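Local coordinates for protein alpha-1,2-mannosidase (Bacteroides thetaiotaomicron, PDB 2WW2) that probably hydrolyses alpha-linked mannosides with inversion of anomeric configuration, as a calcium-dependent enzyme of glycoside hydrolase family 92, at residues Pro657-Val662 with Val673-Asn679; Gln604-Arg608 with Ala680-Ile686; Pro650-Ile654 with Arg698-His703. One frame throughout, in Å; residues are numbered along the deposited sequence.

Contact 1: Pro657-Val662 with Val673-Asn679; sequences PLFKKV and VVSAADN. With GOL (glycerol), chain G.
Val662 and Val674 form an antiparallel hydrogen-bonded pair at the open end of a beta hairpin made by strands 661-665 and 671-675. Val662 N reaches Val674 O at 3.1 Å and Val674 N returns to Val662 O at 2.9 Å, while the two side chains lie alongside each other, Val662 CG2 3.7 Å from Val674 CB. The pairing runs one step past the strand: Ala676 N donates to Lys660 O at 2.8 Å. Lys660 and Lys661 both face Glu277 of strand 274-277, a classic beta bulge on the outer side of the hairpin. After strand 671-675 the chain makes a type I turn from Ala676 to Asn679.

The side chain of Lys660 can be traced along this turn. Its CB and CG pass the carbonyl oxygen of Ala676, CD passes that of Ala677, CE lies near Asn679 O, and a bend at chi4 (-60°) swings NZ onto Asn679 O at 2.8 Å, in the carbonyl plane; a weaker bond goes to Ala677 O. A glycerol, probably from the crystallisation liquor, lies beside CG and donates to Leu658 O.

Asn679 grips the other segment. With CG anti to the backbone N (chi1 -152°), its amide spends both N-H groups in its own plane: ND2 meets Pro657 O at 2.8 Å and Phe659 O at 3.1 Å, each carbonyl being approached from above its plane. An aspartate here would probably take both amide N-H bonds from the carbonyls of Pro657 and Phe659 and set an oxygen against them. The methyl of Ala676 packs against the proline ring, Pro657 CG lying 3.9 Å from Ala676 CB. One water donates to both Phe659 O and Val674 O, bridging the loop before strand 661-665 to strand 671-675.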
loop_
_atom_site.group_PDB
_atom_site.type_symbol
_atom_site.label_atom_id
_atom_site.label_comp_id
_atom_site.label_asym_id
_atom_site.label_seq_id
_atom_site.Cartn_x
_atom_site.Cartn_y
_atom_site.Cartn_z
ATOM N N PRO A 657 -14.051 -26.923 13.077
ATOM C CA PRO A 657 -12.906 -27.777 13.394
ATOM C C PRO A 657 -12.097 -28.055 12.134
ATOM O O PRO A 657 -12.655 -28.060 11.016
ATOM C CB PRO A 657 -13.556 -29.079 13.876
ATOM C CG PRO A 657 -14.871 -29.130 13.123
ATOM C CD PRO A 657 -15.313 -27.680 13.042
ATOM N N LEU A 658 -10.813 -28.341 12.322
ATOM C CA LEU A 658 -9.930 -28.638 11.201
ATOM C C LEU A 658 -9.904 -30.127 10.831
ATOM O O LEU A 658 -9.695 -30.486 9.665
ATOM C CB LEU A 658 -8.499 -28.173 11.541
ATOM C CG LEU A 658 -7.492 -28.253 10.393
ATOM C CD1 LEU A 658 -7.851 -27.210 9.304
ATOM C CD2 LEU A 658 -6.072 -28.040 10.945
ATOM N N PHE A 659 -10.114 -30.999 11.813
ATOM C CA PHE A 659 -9.945 -32.450 11.588
ATOM C C PHE A 659 -11.289 -33.168 11.480
ATOM O O PHE A 659 -12.323 -32.603 11.826
ATOM C CB PHE A 659 -9.121 -33.067 12.725
ATOM C CG PHE A 659 -7.704 -32.507 12.826
ATOM C CD1 PHE A 659 -6.695 -33.000 12.004
ATOM C CD2 PHE A 659 -7.406 -31.475 13.716
ATOM C CE1 PHE A 659 -5.380 -32.479 12.082
ATOM C CE2 PHE A 659 -6.103 -30.951 13.817
ATOM C CZ PHE A 659 -5.090 -31.460 12.995
ATOM N N LYS A 660 -11.280 -34.427 11.028
ATOM C CA LYS A 660 -12.511 -35.214 11.041
ATOM C C LYS A 660 -12.915 -35.549 12.476
ATOM O O LYS A 660 -14.093 -35.807 12.764
ATOM C CB LYS A 660 -12.368 -36.487 10.190
ATOM C CG LYS A 660 -12.377 -36.172 8.698
ATOM C CD LYS A 660 -12.108 -37.389 7.846
ATOM C CE LYS A 660 -12.002 -37.002 6.372
ATOM N NZ LYS A 660 -13.276 -36.374 5.887
ATOM N N LYS A 661 -11.950 -35.494 13.386
ATOM C CA LYS A 661 -12.217 -35.826 14.783
ATOM C C LYS A 661 -11.130 -35.321 15.728
ATOM O O LYS A 661 -9.929 -35.466 15.446
ATOM C CB LYS A 661 -12.354 -37.353 14.928
ATOM C CG LYS A 661 -12.939 -37.799 16.260
ATOM C CD LYS A 661 -12.877 -39.316 16.393
ATOM C CE LYS A 661 -13.779 -39.784 17.490
ATOM N NZ LYS A 661 -13.840 -41.284 17.523
ATOM N N VAL A 662 -11.537 -34.713 16.844
ATOM C CA VAL A 662 -10.603 -34.478 17.932
ATOM C C VAL A 662 -11.255 -35.027 19.188
ATOM O O VAL A 662 -12.473 -34.924 19.365
ATOM C CB VAL A 662 -10.243 -32.975 18.170
ATOM C CG1 VAL A 662 -9.157 -32.499 17.227
ATOM C CG2 VAL A 662 -11.475 -32.108 18.084
ATOM N N VAL A 673 -15.634 -35.399 22.543
ATOM C CA VAL A 673 -15.305 -35.550 21.123
ATOM C C VAL A 673 -15.967 -34.481 20.258
ATOM O O VAL A 673 -17.173 -34.250 20.369
ATOM C CB VAL A 673 -15.753 -36.924 20.617
ATOM C CG1 VAL A 673 -15.660 -37.014 19.062
ATOM C CG2 VAL A 673 -14.937 -38.027 21.300
ATOM N N VAL A 674 -15.190 -33.824 19.399
ATOM C CA VAL A 674 -15.786 -33.014 18.343
ATOM C C VAL A 674 -15.644 -33.842 17.075
ATOM O O VAL A 674 -14.534 -34.019 16.563
ATOM C CB VAL A 674 -15.103 -31.638 18.142
ATOM C CG1 VAL A 674 -15.751 -30.882 16.968
ATOM C CG2 VAL A 674 -15.157 -30.798 19.415
ATOM N N SER A 675 -16.743 -34.404 16.584
ATOM C CA SER A 675 -16.641 -35.163 15.331
ATOM C C SER A 675 -17.222 -34.406 14.134
ATOM O O SER A 675 -18.250 -33.729 14.233
ATOM C CB SER A 675 -17.235 -36.570 15.473
ATOM O OG SER A 675 -18.633 -36.498 15.581
ATOM N N ALA A 676 -16.542 -34.517 13.000
ATOM C CA ALA A 676 -16.928 -33.827 11.785
ATOM C C ALA A 676 -16.596 -34.788 10.649
ATOM O O ALA A 676 -15.655 -34.573 9.876
ATOM C CB ALA A 676 -16.140 -32.501 11.656
ATOM N N ALA A 677 -17.377 -35.863 10.566
ATOM C CA ALA A 677 -17.007 -36.998 9.729
ATOM C C ALA A 677 -16.860 -36.622 8.265
ATOM O O ALA A 677 -16.066 -37.230 7.551
ATOM C CB ALA A 677 -18.012 -38.160 9.906
ATOM N N ASP A 678 -17.603 -35.617 7.801
ATOM C CA ASP A 678 -17.496 -35.216 6.393
ATOM C C ASP A 678 -16.765 -33.898 6.188
ATOM O O ASP A 678 -16.997 -33.186 5.209
ATOM C CB ASP A 678 -18.874 -35.197 5.737
ATOM C CG ASP A 678 -19.543 -36.539 5.802
ATOM O OD1 ASP A 678 -18.979 -37.510 5.254
ATOM O OD2 ASP A 678 -20.621 -36.637 6.421
ATOM N N ASN A 679 -15.844 -33.600 7.105
ATOM C CA ASN A 679 -15.007 -32.407 7.003
ATOM C C ASN A 679 -14.070 -32.509 5.797
ATOM O O ASN A 679 -13.638 -33.617 5.431
ATOM C CB ASN A 679 -14.186 -32.230 8.274
ATOM C CG ASN A 679 -13.839 -30.772 8.548
ATOM O OD1 ASN A 679 -14.091 -29.896 7.720
ATOM N ND2 ASN A 679 -13.255 -30.512 9.711
HETATM C C1 GOL G . -10.219 -30.815 6.735
HETATM O O1 GOL G . -9.106 -29.989 7.048
HETATM C C2 GOL G . -9.784 -32.248 6.463
HETATM O O2 GOL G . -10.637 -33.223 7.012
HETATM C C3 GOL G . -8.451 -32.493 7.091
HETATM O O3 GOL G . -7.598 -32.466 6.009
HETATM O O HOH W 1 -13.114 -32.416 14.508
#

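Contact 2: Gln604-Arg608 with Ala680-Ile686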
loop_
_atom_site.group_PDB
_atom_site.type_symbol
_atom_site.label_atom_id
_atom_site.label_comp_id
_atom_site.label_asym_id
_atom_site.label_seq_id
_atom_site.Cartn_x
_atom_site.Cartn_y
_atom_site.Cartn_z
ATOM N N GLN A 604 -17.117 -19.457 10.407
ATOM C CA GLN A 604 -16.709 -20.762 9.921
ATOM C C GLN A 604 -15.833 -20.632 8.666
ATOM O O GLN A 604 -14.776 -21.274 8.562
ATOM C CB GLN A 604 -17.946 -21.613 9.627
ATOM C CG GLN A 604 -18.712 -22.038 10.885
ATOM C CD GLN A 604 -20.206 -22.271 10.631
ATOM O OE1 GLN A 604 -20.635 -22.579 9.507
ATOM N NE2 GLN A 604 -21.006 -22.125 11.684
ATOM N N TYR A 605 -16.263 -19.802 7.718
ATOM C CA TYR A 605 -15.503 -19.638 6.478
ATOM C C TYR A 605 -14.125 -19.029 6.729
ATOM O O TYR A 605 -13.111 -19.587 6.303
ATOM C CB TYR A 605 -16.254 -18.778 5.452
ATOM C CG TYR A 605 -15.397 -18.481 4.251
ATOM C CD1 TYR A 605 -15.233 -19.428 3.243
ATOM C CD2 TYR A 605 -14.703 -17.286 4.155
ATOM C CE1 TYR A 605 -14.425 -19.171 2.137
ATOM C CE2 TYR A 605 -13.883 -17.019 3.062
ATOM C CZ TYR A 605 -13.749 -17.962 2.062
ATOM O OH TYR A 605 -12.935 -17.685 0.985
ATOM N N HIS A 606 -14.096 -17.882 7.399
ATOM C CA HIS A 606 -12.855 -17.130 7.584
ATOM C C HIS A 606 -11.840 -17.841 8.462
ATOM O O HIS A 606 -10.639 -17.813 8.194
ATOM C CB HIS A 606 -13.142 -15.738 8.138
ATOM C CG HIS A 606 -13.807 -14.837 7.145
ATOM N ND1 HIS A 606 -13.196 -14.448 5.972
ATOM C CD2 HIS A 606 -15.034 -14.258 7.142
ATOM C CE1 HIS A 606 -14.017 -13.669 5.289
ATOM N NE2 HIS A 606 -15.139 -13.537 5.978
ATOM N N LEU A 607 -12.326 -18.473 9.517
ATOM C CA LEU A 607 -11.474 -19.255 10.384
ATOM C C LEU A 607 -10.777 -20.363 9.584
ATOM O O LEU A 607 -9.548 -20.525 9.639
ATOM C CB LEU A 607 -12.358 -19.851 11.479
ATOM C CG LEU A 607 -11.706 -20.476 12.692
ATOM C CD1 LEU A 607 -11.121 -21.804 12.251
ATOM C CD2 LEU A 607 -10.651 -19.531 13.309
ATOM N N ARG A 608 -11.549 -21.130 8.827
ATOM C CA ARG A 608 -10.935 -22.200 8.053
ATOM C C ARG A 608 -9.974 -21.639 6.998
ATOM O O ARG A 608 -8.927 -22.209 6.737
ATOM C CB ARG A 608 -12.007 -23.115 7.444
ATOM C CG ARG A 608 -12.827 -23.840 8.552
ATOM C CD ARG A 608 -11.983 -24.910 9.245
ATOM N NE ARG A 608 -11.572 -25.923 8.265
ATOM C CZ ARG A 608 -12.362 -26.913 7.856
ATOM N NH1 ARG A 608 -13.584 -27.041 8.355
ATOM N NH2 ARG A 608 -11.938 -27.779 6.943
ATOM N N ALA A 680 -13.778 -31.359 5.188
ATOM C CA ALA A 680 -12.906 -31.253 4.018
ATOM C C ALA A 680 -12.487 -29.809 3.853
ATOM O O ALA A 680 -13.136 -28.902 4.382
ATOM C CB ALA A 680 -13.651 -31.730 2.749
ATOM N N ALA A 681 -11.426 -29.577 3.091
ATOM C CA ALA A 681 -10.970 -28.209 2.852
ATOM C C ALA A 681 -12.075 -27.303 2.289
ATOM O O ALA A 681 -12.132 -26.104 2.612
ATOM C CB ALA A 681 -9.750 -28.213 1.929
ATOM N N ASP A 682 -12.967 -27.854 1.467
ATOM C CA ASP A 682 -14.023 -27.025 0.882
ATOM C C ASP A 682 -15.367 -27.192 1.585
ATOM O O ASP A 682 -16.410 -26.799 1.060
ATOM C CB ASP A 682 -14.148 -27.268 -0.629
ATOM C CG ASP A 682 -14.637 -28.669 -0.957
ATOM O OD1 ASP A 682 -14.437 -29.588 -0.130
ATOM O OD2 ASP A 682 -15.217 -28.850 -2.049
ATOM N N ARG A 683 -15.338 -27.779 2.780
ATOM C CA ARG A 683 -16.539 -27.950 3.575
ATOM C C ARG A 683 -16.343 -27.345 4.972
ATOM O O ARG A 683 -16.364 -28.053 5.980
ATOM C CB ARG A 683 -16.928 -29.430 3.649
ATOM C CG ARG A 683 -17.346 -30.019 2.289
ATOM C CD ARG A 683 -17.324 -31.558 2.275
ATOM N NE ARG A 683 -18.536 -32.113 2.865
ATOM C CZ ARG A 683 -19.701 -32.216 2.224
ATOM N NH1 ARG A 683 -19.806 -31.807 0.966
ATOM N NH2 ARG A 683 -20.766 -32.726 2.843
ATOM N N PRO A 684 -16.153 -26.017 5.038
ATOM C CA PRO A 684 -15.904 -25.353 6.319
ATOM C C PRO A 684 -17.168 -25.094 7.145
ATOM O O PRO A 684 -17.072 -24.759 8.326
ATOM C CB PRO A 684 -15.292 -24.014 5.884
ATOM C CG PRO A 684 -16.023 -23.707 4.587
ATOM C CD PRO A 684 -16.179 -25.063 3.912
ATOM N N TYR A 685 -18.338 -25.234 6.537
ATOM C CA TYR A 685 -19.586 -24.781 7.165
ATOM C C TYR A 685 -20.247 -25.856 8.023
ATOM O O TYR A 685 -20.265 -27.027 7.652
ATOM C CB TYR A 685 -20.592 -24.321 6.091
ATOM C CG TYR A 685 -20.091 -23.160 5.264
ATOM C CD1 TYR A 685 -19.947 -21.893 5.835
ATOM C CD2 TYR A 685 -19.750 -23.327 3.922
ATOM C CE1 TYR A 685 -19.473 -20.823 5.095
ATOM C CE2 TYR A 685 -19.277 -22.265 3.174
ATOM C CZ TYR A 685 -19.147 -21.011 3.761
ATOM O OH TYR A 685 -18.689 -19.934 3.023
ATOM N N ILE A 686 -20.826 -25.448 9.148
ATOM C CA ILE A 686 -21.629 -26.367 9.951
ATOM C C ILE A 686 -23.084 -26.323 9.460
ATOM O O ILE A 686 -23.764 -25.301 9.586
ATOM C CB ILE A 686 -21.550 -26.026 11.465
ATOM C CG1 ILE A 686 -20.108 -26.149 11.986
ATOM C CG2 ILE A 686 -22.515 -26.893 12.291
ATOM C CD1 ILE A 686 -19.923 -25.522 13.360
HETATM O O HOH W 2 -23.773 -23.139 11.395
HETATM O O HOH W 3 -23.130 -22.949 8.095
#
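Successive bends at chi2 (-71°) and chi3 (-61°) curl Arg608 around Pro684, whereas Gln604 stays extended beyond CG and stretches to Ile686. The curl brings the aliphatic part of the arginine against the proline, Arg608 CG standing 3.6 Å from Pro684 CB, and it also sets Pro684 CB over one face of the guanidinium. From there Arg608 NH2 gives a weak bond to Ala680 O at 3.0 Å. That oxygen already receives Arg683 N within the type I turn from Ala680 to Arg683. The firmer partners of the guanidinium are at NH1, which donates to Asn679 OD1 and to Ser656 OG, so the group is held by more than one bond.

Gln604 crosses Ile686 at about a right angle. Its OE1 accepts Ile686 N at 2.9 Å, nearly straight at 164°, although the donor stands well above the plane of the amide. The amide is fixed further by two waters that both donate to Ile686 O: one accepts from Gln604 NE2 at 3.0 Å, and the other gives its second proton to Gln604 OE1 at 2.9 Å. Gln604 OE1 also lies at the edge of the Tyr685 ring. One helical step on, Tyr605 and Tyr685 run side by side in the same direction, with Tyr605 CB 3.8 Å from Tyr685 CE1.

The arrangement is a helix-to-sheet junction: helix 600-613 of the GH92 catalytic region uses Gln604 and Arg608, one turn apart on one side, to hold the turn and the first residues of strand 685-691, which joins the mixed sheet beside strand 710-717.

Contact 3: Pro650-Ile654 with Arg698-His703; sequences PEYAI and RNYLTH
An antiparallel pair within a small three-stranded sheet brings Tyr652 opposite Leu701, strand 651-654 lying in the middle and strand 700-702 at one side. The strand axes come within 4.5 Å and run at 157° to each other. Tyr652 N donates to Leu701 O at 2.8 Å and Leu701 N returns to Tyr652 O at 2.9 Å. The ladder extends past this pair at both ends, with Ile654 N bonded to Asn699 O at 2.8 Å and His703 N to Pro650 O at 3.0 Å.

Glu651 and Tyr700 share the face that also carries Ala653 and Thr702. Tyr700 has CG between its backbone N and carbonyl carbon (chi1 65°), which stands the ring beside the glutamate chain: Glu651 CG is 3.6 Å from Tyr700 CD1, and the carboxylate plane is turned 41° from the ring. Glu651 OE1 finds its hydrogen bond at Tyr733 N. Ile654 CD1 packs 3.9 Å from Leu701 CG, and on the face of Tyr652 and Leu701 the Tyr652 ring presents its edge to the backbone around Leu701 O, its hydroxyl being bonded to Lys394.

Thr702 ends the strand and begins helix 703-707 as its N-cap, its OG1 accepting Glu705 N; Arg698 makes a salt bridge to Glu705 as well. The chemistry thus separates into two roles: four main-chain bonds fix the register across the pair, while the polar ends of Glu651, Tyr652 and Thr702 are satisfied outside it, tying the sheet to Lys394, to Tyr733 and to the helix that follows.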
loop_
_atom_site.group_PDB
_atom_site.type_symbol
_atom_site.label_atom_id
_atom_site.label_comp_id
_atom_site.label_asym_id
_atom_site.label_seq_id
_atom_site.Cartn_x
_atom_site.Cartn_y
_atom_site.Cartn_z
ATOM N N PRO A 650 -16.887 -18.608 31.400
ATOM C CA PRO A 650 -16.538 -19.993 31.060
ATOM C C PRO A 650 -17.317 -20.519 29.838
ATOM O O PRO A 650 -18.154 -21.424 29.962
ATOM C CB PRO A 650 -16.860 -20.767 32.354
ATOM C CG PRO A 650 -17.938 -19.940 33.044
ATOM C CD PRO A 650 -17.575 -18.493 32.703
ATOM N N GLU A 651 -17.022 -19.942 28.669
ATOM C CA GLU A 651 -17.724 -20.223 27.402
ATOM C C GLU A 651 -16.670 -20.259 26.323
ATOM O O GLU A 651 -15.719 -19.474 26.373
ATOM C CB GLU A 651 -18.616 -19.033 26.988
ATOM C CG GLU A 651 -20.007 -19.058 27.474
ATOM C CD GLU A 651 -20.771 -17.813 27.109
ATOM O OE1 GLU A 651 -20.279 -16.917 26.358
ATOM O OE2 GLU A 651 -21.890 -17.720 27.607
ATOM N N TYR A 652 -16.882 -21.085 25.301
ATOM C CA TYR A 652 -16.010 -21.078 24.135
ATOM C C TYR A 652 -16.865 -20.916 22.885
ATOM O O TYR A 652 -17.768 -21.733 22.647
ATOM C CB TYR A 652 -15.222 -22.406 24.061
ATOM C CG TYR A 652 -14.449 -22.747 25.319
ATOM C CD1 TYR A 652 -13.092 -22.451 25.424
ATOM C CD2 TYR A 652 -15.080 -23.353 26.406
ATOM C CE1 TYR A 652 -12.380 -22.764 26.557
ATOM C CE2 TYR A 652 -14.379 -23.659 27.547
ATOM C CZ TYR A 652 -13.023 -23.366 27.613
ATOM O OH TYR A 652 -12.327 -23.666 28.753
ATOM N N ALA A 653 -16.606 -19.866 22.096
ATOM C CA ALA A 653 -17.352 -19.643 20.867
ATOM C C ALA A 653 -16.960 -20.694 19.832
ATOM O O ALA A 653 -15.786 -21.032 19.685
ATOM C CB ALA A 653 -17.118 -18.222 20.321
ATOM N N ILE A 654 -17.958 -21.211 19.129
ATOM C CA ILE A 654 -17.744 -22.256 18.131
ATOM C C ILE A 654 -17.274 -21.670 16.783
ATOM O O ILE A 654 -17.822 -20.676 16.282
ATOM C CB ILE A 654 -18.990 -23.163 18.011
ATOM C CG1 ILE A 654 -19.110 -23.976 19.306
ATOM C CG2 ILE A 654 -18.862 -24.136 16.794
ATOM C CD1 ILE A 654 -20.442 -24.674 19.503
ATOM N N ARG A 698 -26.697 -23.464 19.439
ATOM C CA ARG A 698 -25.930 -22.392 20.090
ATOM C C ARG A 698 -24.567 -22.222 19.428
ATOM O O ARG A 698 -23.991 -23.197 18.950
ATOM C CB ARG A 698 -25.749 -22.666 21.584
ATOM C CG ARG A 698 -27.059 -22.613 22.345
ATOM C CD ARG A 698 -26.844 -22.777 23.854
ATOM N NE ARG A 698 -26.291 -24.074 24.244
ATOM C CZ ARG A 698 -27.013 -25.162 24.518
ATOM N NH1 ARG A 698 -28.347 -25.145 24.412
ATOM N NH2 ARG A 698 -26.401 -26.284 24.892
ATOM N N ASN A 699 -24.058 -20.991 19.404
ATOM C CA ASN A 699 -22.752 -20.717 18.785
ATOM C C ASN A 699 -21.612 -20.771 19.792
ATOM O O ASN A 699 -20.540 -20.207 19.555
ATOM C CB ASN A 699 -22.745 -19.354 18.084
ATOM C CG ASN A 699 -23.720 -19.293 16.916
ATOM O OD1 ASN A 699 -23.904 -20.274 16.198
ATOM N ND2 ASN A 699 -24.337 -18.132 16.717
ATOM N N TYR A 700 -21.840 -21.465 20.904
ATOM C CA TYR A 700 -20.824 -21.619 21.944
ATOM C C TYR A 700 -21.080 -22.871 22.781
ATOM O O TYR A 700 -22.214 -23.371 22.847
ATOM C CB TYR A 700 -20.799 -20.388 22.859
ATOM C CG TYR A 700 -22.065 -20.202 23.659
ATOM C CD1 TYR A 700 -22.127 -20.577 24.998
ATOM C CD2 TYR A 700 -23.211 -19.655 23.072
ATOM C CE1 TYR A 700 -23.305 -20.413 25.739
ATOM C CE2 TYR A 700 -24.380 -19.494 23.800
ATOM C CZ TYR A 700 -24.416 -19.870 25.134
ATOM O OH TYR A 700 -25.566 -19.704 25.857
ATOM N N LEU A 701 -20.016 -23.369 23.404
ATOM C CA LEU A 701 -20.073 -24.459 24.373
ATOM C C LEU A 701 -19.665 -23.899 25.730
ATOM O O LEU A 701 -18.781 -23.045 25.797
ATOM C CB LEU A 701 -19.065 -25.546 23.992
ATOM C CG LEU A 701 -19.365 -26.459 22.805
ATOM C CD1 LEU A 701 -18.137 -27.309 22.472
ATOM C CD2 LEU A 701 -20.561 -27.349 23.101
ATOM N N THR A 702 -20.282 -24.373 26.807
ATOM C CA THR A 702 -19.816 -23.956 28.143
ATOM C C THR A 702 -18.634 -24.824 28.542
ATOM O O THR A 702 -18.478 -25.930 28.026
ATOM C CB THR A 702 -20.907 -24.094 29.228
ATOM O OG1 THR A 702 -21.201 -25.478 29.447
ATOM C CG2 THR A 702 -22.186 -23.358 28.807
ATOM N N HIS A 703 -17.809 -24.329 29.462
ATOM C CA HIS A 703 -16.745 -25.154 30.041
ATOM C C HIS A 703 -17.321 -26.429 30.661
ATOM O O HIS A 703 -16.768 -27.513 30.487
ATOM C CB HIS A 703 -15.968 -24.367 31.086
ATOM C CG HIS A 703 -14.670 -25.007 31.479
ATOM N ND1 HIS A 703 -14.503 -25.708 32.661
ATOM C CD2 HIS A 703 -13.480 -25.060 30.841
ATOM C CE1 HIS A 703 -13.258 -26.145 32.739
ATOM N NE2 HIS A 703 -12.618 -25.771 31.645
#

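All three contacts lie within the GH92 catalytic region, on the same side of the chain's centre, with contact centres about 12 Å (1 and 2), 17 Å (1 and 3) and 18 Å (2 and 3) apart. Along the chain the segments run 604-608, 650-654, 657-662, 673-679, 680-686, 698-703, those of contacts 2 and 3 alternating. Contacts 1 and 2 reach the same mixed sheet and meet through Arg608 and Asn679, a probable hydrogen bond. Contact 3 belongs to a separate three-stranded sheet, joined to contact 2 by Ile654 CG2 packing 3.9 Å from Ile686 CD1. Helix 600-613 and two sheets thus meet within about 100 residues of chain.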